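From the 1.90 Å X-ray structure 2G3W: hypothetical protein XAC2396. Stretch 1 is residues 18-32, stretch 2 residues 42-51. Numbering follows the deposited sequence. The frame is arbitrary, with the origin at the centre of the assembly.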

# COMPACT_ATOMS: atom_id res chain seq x y z
N ASP A 18 -7.94 12.09 0.77
CA ASP A 18 -6.73 11.47 1.33
C ASP A 18 -5.60 12.47 1.64
O ASP A 18 -4.87 12.30 2.63
CB ASP A 18 -6.23 10.33 0.42
CG ASP A 18 -7.23 9.19 0.28
OD1 ASP A 18 -8.13 9.06 1.12
OD2 ASP A 18 -7.12 8.40 -0.69
N ARG A 19 -5.47 13.51 0.81
CA ARG A 19 -4.36 14.48 0.89
C ARG A 19 -4.74 15.77 1.60
O ARG A 19 -3.86 16.53 2.02
CB ARG A 19 -3.89 14.89 -0.52
CG ARG A 19 -2.92 13.97 -1.23
CD ARG A 19 -2.78 14.42 -2.71
NE ARG A 19 -1.89 15.56 -2.85
CZ ARG A 19 -1.78 16.34 -3.92
NH1 ARG A 19 -2.54 16.14 -4.99
NH2 ARG A 19 -0.92 17.35 -3.90
N GLY A 20 -6.04 16.04 1.69
CA GLY A 20 -6.51 17.37 2.01
C GLY A 20 -6.24 18.32 0.85
O GLY A 20 -5.91 19.49 1.07
N TYR A 21 -6.40 17.83 -0.37
CA TYR A 21 -6.15 18.61 -1.58
C TYR A 21 -7.41 18.90 -2.38
O TYR A 21 -8.02 17.99 -2.95
CB TYR A 21 -5.12 17.91 -2.47
CG TYR A 21 -4.64 18.76 -3.61
CD1 TYR A 21 -3.58 19.65 -3.44
CD2 TYR A 21 -5.25 18.69 -4.86
CE1 TYR A 21 -3.14 20.45 -4.49
CE2 TYR A 21 -4.81 19.47 -5.93
CZ TYR A 21 -3.75 20.34 -5.73
OH TYR A 21 -3.31 21.12 -6.76
N TYR A 22 -7.78 20.18 -2.43
CA TYR A 22 -8.90 20.68 -3.23
C TYR A 22 -8.36 21.82 -4.08
O TYR A 22 -7.92 22.83 -3.55
CB TYR A 22 -10.06 21.14 -2.32
CG TYR A 22 -10.40 20.07 -1.32
CD1 TYR A 22 -11.28 19.04 -1.65
CD2 TYR A 22 -9.78 20.03 -0.07
CE1 TYR A 22 -11.55 18.01 -0.75
CE2 TYR A 22 -10.05 19.01 0.83
CZ TYR A 22 -10.94 18.00 0.48
OH TYR A 22 -11.22 16.98 1.36
N ALA A 23 -8.35 21.62 -5.40
CA ALA A 23 -7.92 22.69 -6.31
C ALA A 23 -8.43 22.47 -7.71
O ALA A 23 -8.87 21.36 -8.06
CB ALA A 23 -6.39 22.82 -6.30
N ASN A 24 -8.37 23.53 -8.51
CA ASN A 24 -8.74 23.51 -9.92
C ASN A 24 -7.54 23.73 -10.84
O ASN A 24 -6.75 24.66 -10.63
CB ASN A 24 -9.80 24.57 -10.23
CG ASN A 24 -10.46 24.33 -11.58
OD1 ASN A 24 -10.03 24.86 -12.61
ND2 ASN A 24 -11.49 23.49 -11.58
N HIS A 25 -7.45 22.88 -11.87
CA HIS A 25 -6.34 22.90 -12.81
C HIS A 25 -6.80 22.98 -14.26
O HIS A 25 -7.54 22.12 -14.73
CB HIS A 25 -5.46 21.65 -12.63
CG HIS A 25 -4.73 21.63 -11.33
ND1 HIS A 25 -3.48 22.19 -11.18
CD2 HIS A 25 -5.09 21.16 -10.12
CE1 HIS A 25 -3.08 22.02 -9.92
NE2 HIS A 25 -4.04 21.40 -9.26
N SER A 26 -6.35 24.04 -14.93
CA SER A 26 -6.53 24.20 -16.35
C SER A 26 -5.29 23.70 -17.06
O SER A 26 -4.23 24.34 -16.99
CB SER A 26 -6.76 25.69 -16.67
OG SER A 26 -7.11 25.85 -18.02
N LEU A 27 -5.41 22.56 -17.73
CA LEU A 27 -4.27 21.90 -18.33
C LEU A 27 -4.33 21.86 -19.86
O LEU A 27 -5.40 21.89 -20.45
CB LEU A 27 -4.17 20.45 -17.81
CG LEU A 27 -4.01 20.30 -16.29
CD1 LEU A 27 -3.89 18.84 -15.98
CD2 LEU A 27 -2.80 21.05 -15.74
N THR A 28 -3.14 21.73 -20.45
CA THR A 28 -2.92 21.54 -21.87
C THR A 28 -1.96 20.38 -22.00
O THR A 28 -0.95 20.32 -21.29
CB THR A 28 -2.29 22.84 -22.44
OG1 THR A 28 -3.36 23.73 -22.81
CG2 THR A 28 -1.37 22.59 -23.63
N LEU A 29 -2.32 19.41 -22.86
CA LEU A 29 -1.50 18.22 -23.09
C LEU A 29 -1.27 18.04 -24.56
O LEU A 29 -2.23 18.00 -25.35
CB LEU A 29 -2.17 16.94 -22.54
CG LEU A 29 -2.41 16.78 -21.05
CD1 LEU A 29 -3.79 17.35 -20.72
CD2 LEU A 29 -2.35 15.29 -20.71
N ALA A 30 0.00 17.97 -24.95
CA ALA A 30 0.37 17.70 -26.33
C ALA A 30 0.42 16.19 -26.47
O ALA A 30 1.23 15.57 -25.83
CB ALA A 30 1.72 18.30 -26.67
N GLN A 31 -0.44 15.60 -27.29
CA GLN A 31 -0.41 14.15 -27.49
C GLN A 31 0.54 13.77 -28.63
O GLN A 31 0.28 14.06 -29.79
CB GLN A 31 -1.80 13.61 -27.82
CG GLN A 31 -1.83 12.08 -27.96
CD GLN A 31 -3.24 11.52 -28.01
OE1 GLN A 31 -4.22 12.26 -28.00
NE2 GLN A 31 -3.36 10.19 -28.04
N HIS A 32 1.65 13.13 -28.27
CA HIS A 32 2.68 12.71 -29.24
C HIS A 32 2.04 11.75 -30.25
O HIS A 32 1.13 11.01 -29.89
CB HIS A 32 3.83 12.02 -28.47
CG HIS A 32 4.98 11.60 -29.34
ND1 HIS A 32 6.08 12.40 -29.57
CD2 HIS A 32 5.21 10.44 -30.02
CE1 HIS A 32 6.93 11.76 -30.36
NE2 HIS A 32 6.42 10.58 -30.66
N VAL A 42 -3.89 8.24 -18.96
CA VAL A 42 -3.09 7.81 -17.79
C VAL A 42 -2.22 8.99 -17.34
O VAL A 42 -2.08 9.23 -16.12
CB VAL A 42 -2.22 6.57 -18.06
CG1 VAL A 42 -1.27 6.26 -16.86
CG2 VAL A 42 -3.09 5.32 -18.29
N ARG A 43 -1.66 9.76 -18.29
CA ARG A 43 -0.89 10.95 -17.90
C ARG A 43 -1.77 11.99 -17.22
O ARG A 43 -1.38 12.63 -16.24
CB ARG A 43 -0.25 11.64 -19.09
CG ARG A 43 0.90 10.96 -19.80
CD ARG A 43 1.78 12.14 -20.35
NE ARG A 43 1.24 12.61 -21.64
CZ ARG A 43 1.20 13.86 -22.07
NH1 ARG A 43 1.56 14.88 -21.29
NH2 ARG A 43 0.69 14.09 -23.28
N LEU A 44 -2.96 12.21 -17.77
CA LEU A 44 -3.92 13.12 -17.14
C LEU A 44 -4.28 12.61 -15.74
O LEU A 44 -4.27 13.37 -14.78
CB LEU A 44 -5.17 13.28 -18.01
CG LEU A 44 -6.17 14.29 -17.48
CD1 LEU A 44 -5.52 15.70 -17.47
CD2 LEU A 44 -7.43 14.23 -18.30
N LEU A 45 -4.62 11.33 -15.63
CA LEU A 45 -4.89 10.73 -14.32
C LEU A 45 -3.69 10.92 -13.35
O LEU A 45 -3.88 11.19 -12.15
CB LEU A 45 -5.29 9.23 -14.47
CG LEU A 45 -5.46 8.42 -13.18
CD1 LEU A 45 -6.55 8.94 -12.29
CD2 LEU A 45 -5.66 6.94 -13.50
N ALA A 46 -2.47 10.74 -13.87
CA ALA A 46 -1.24 10.87 -13.06
C ALA A 46 -1.10 12.27 -12.50
O ALA A 46 -0.76 12.46 -11.32
CB ALA A 46 -0.01 10.50 -13.86
N PHE A 47 -1.36 13.26 -13.35
CA PHE A 47 -1.37 14.62 -12.88
C PHE A 47 -2.36 14.75 -11.70
O PHE A 47 -2.01 15.30 -10.65
CB PHE A 47 -1.67 15.60 -14.04
CG PHE A 47 -1.43 17.04 -13.66
CD1 PHE A 47 -2.30 17.69 -12.82
CD2 PHE A 47 -0.29 17.72 -14.11
CE1 PHE A 47 -2.08 19.02 -12.42
CE2 PHE A 47 -0.08 19.08 -13.73
CZ PHE A 47 -0.96 19.70 -12.88
N ALA A 48 -3.57 14.21 -11.84
CA ALA A 48 -4.57 14.31 -10.79
C ALA A 48 -4.17 13.59 -9.51
O ALA A 48 -4.50 14.07 -8.40
CB ALA A 48 -5.92 13.81 -11.29
N LEU A 49 -3.48 12.46 -9.63
CA LEU A 49 -3.01 11.73 -8.44
C LEU A 49 -1.94 12.50 -7.65
O LEU A 49 -1.83 12.35 -6.43
CB LEU A 49 -2.52 10.31 -8.79
CG LEU A 49 -3.57 9.36 -9.40
CD1 LEU A 49 -2.97 7.97 -9.69
CD2 LEU A 49 -4.79 9.26 -8.47
N PHE A 50 -1.18 13.34 -8.34
CA PHE A 50 -0.02 14.00 -7.76
C PHE A 50 -0.08 15.53 -7.83
O PHE A 50 0.94 16.19 -7.69
CB PHE A 50 1.26 13.47 -8.44
CG PHE A 50 1.55 12.06 -8.09
CD1 PHE A 50 2.12 11.74 -6.86
CD2 PHE A 50 1.14 11.02 -8.94
CE1 PHE A 50 2.31 10.46 -6.50
CE2 PHE A 50 1.34 9.73 -8.58
CZ PHE A 50 1.94 9.44 -7.36
N ALA A 51 -1.28 16.07 -8.05
CA ALA A 51 -1.46 17.43 -8.53
C ALA A 51 -0.93 18.47 -7.57
O ALA A 51 -1.16 18.40 -6.35
CB ALA A 51 -2.93 17.70 -8.86
O HOH W 1 -4.61 14.79 -5.67
O HOH W 2 1.87 17.47 -22.96

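The strand of residues 21-31 runs roughly antiparallel to the helix of residues 42-49, their axes crossing at 147° with a closest approach of 10.6 Å, and the contact between the two stretches buries 538 Å². Of the strand residues, Tyr-21, His-25, Leu-27 and Leu-29 point toward the helical stretch; Ala-23, though in the same alternation, is out of reach, as are Tyr-22, Asn-24, Ser-26 and Thr-28.

Ala-51, just beyond the helix, has the largest area covered. Its carbonyl accepts two hydrogen bonds from the Arg-19 guanidinium, one from NH2 to Ala-51 O at 2.7 Å and one from NH1 to Ala-51 O at 3.0 Å; the oxygen lies near the guanidinium plane, so both terminal nitrogens can address it. The same oxygen sits over one face of the Tyr-21 ring, 3.3 Å from Tyr-21 CZ. A water extends the arginine's reach, accepting from Arg-19 NH1 and donating to Ala-48 O. The methyl group packs at 3.9 Å between Ala-51 CB and Tyr-21 CE2, and Ala-51 CB is also 3.9 Å from His-25 NE2. Tyr-21 OH and His-25 NE2 are themselves hydrogen-bonded at 2.6 Å, linking the two rings that meet this small residue.

At the far end of the contact, Leu-29 and Arg-43 each have 69 Å² covered. Leu-29 CD2 lies over one face of the Arg-43 guanidinium, 4.0 Å from Arg-43 NH1, which leaves the edge free for polar partners: Arg-43 NH2 makes a weak hydrogen bond to Ala-30 O at 3.0 Å, and a water accepts from both Arg-43 NH1 and Ala-30 N. Leu-29 CD1 also meets Leu-44 CD1 at 4.0 Å.

Between these ends, Phe-47 directs its edge toward the face of His-25, with ring planes at 72°, while Leu-27 CD1 sits over the Phe-47 ring, 3.9 Å from its centroid.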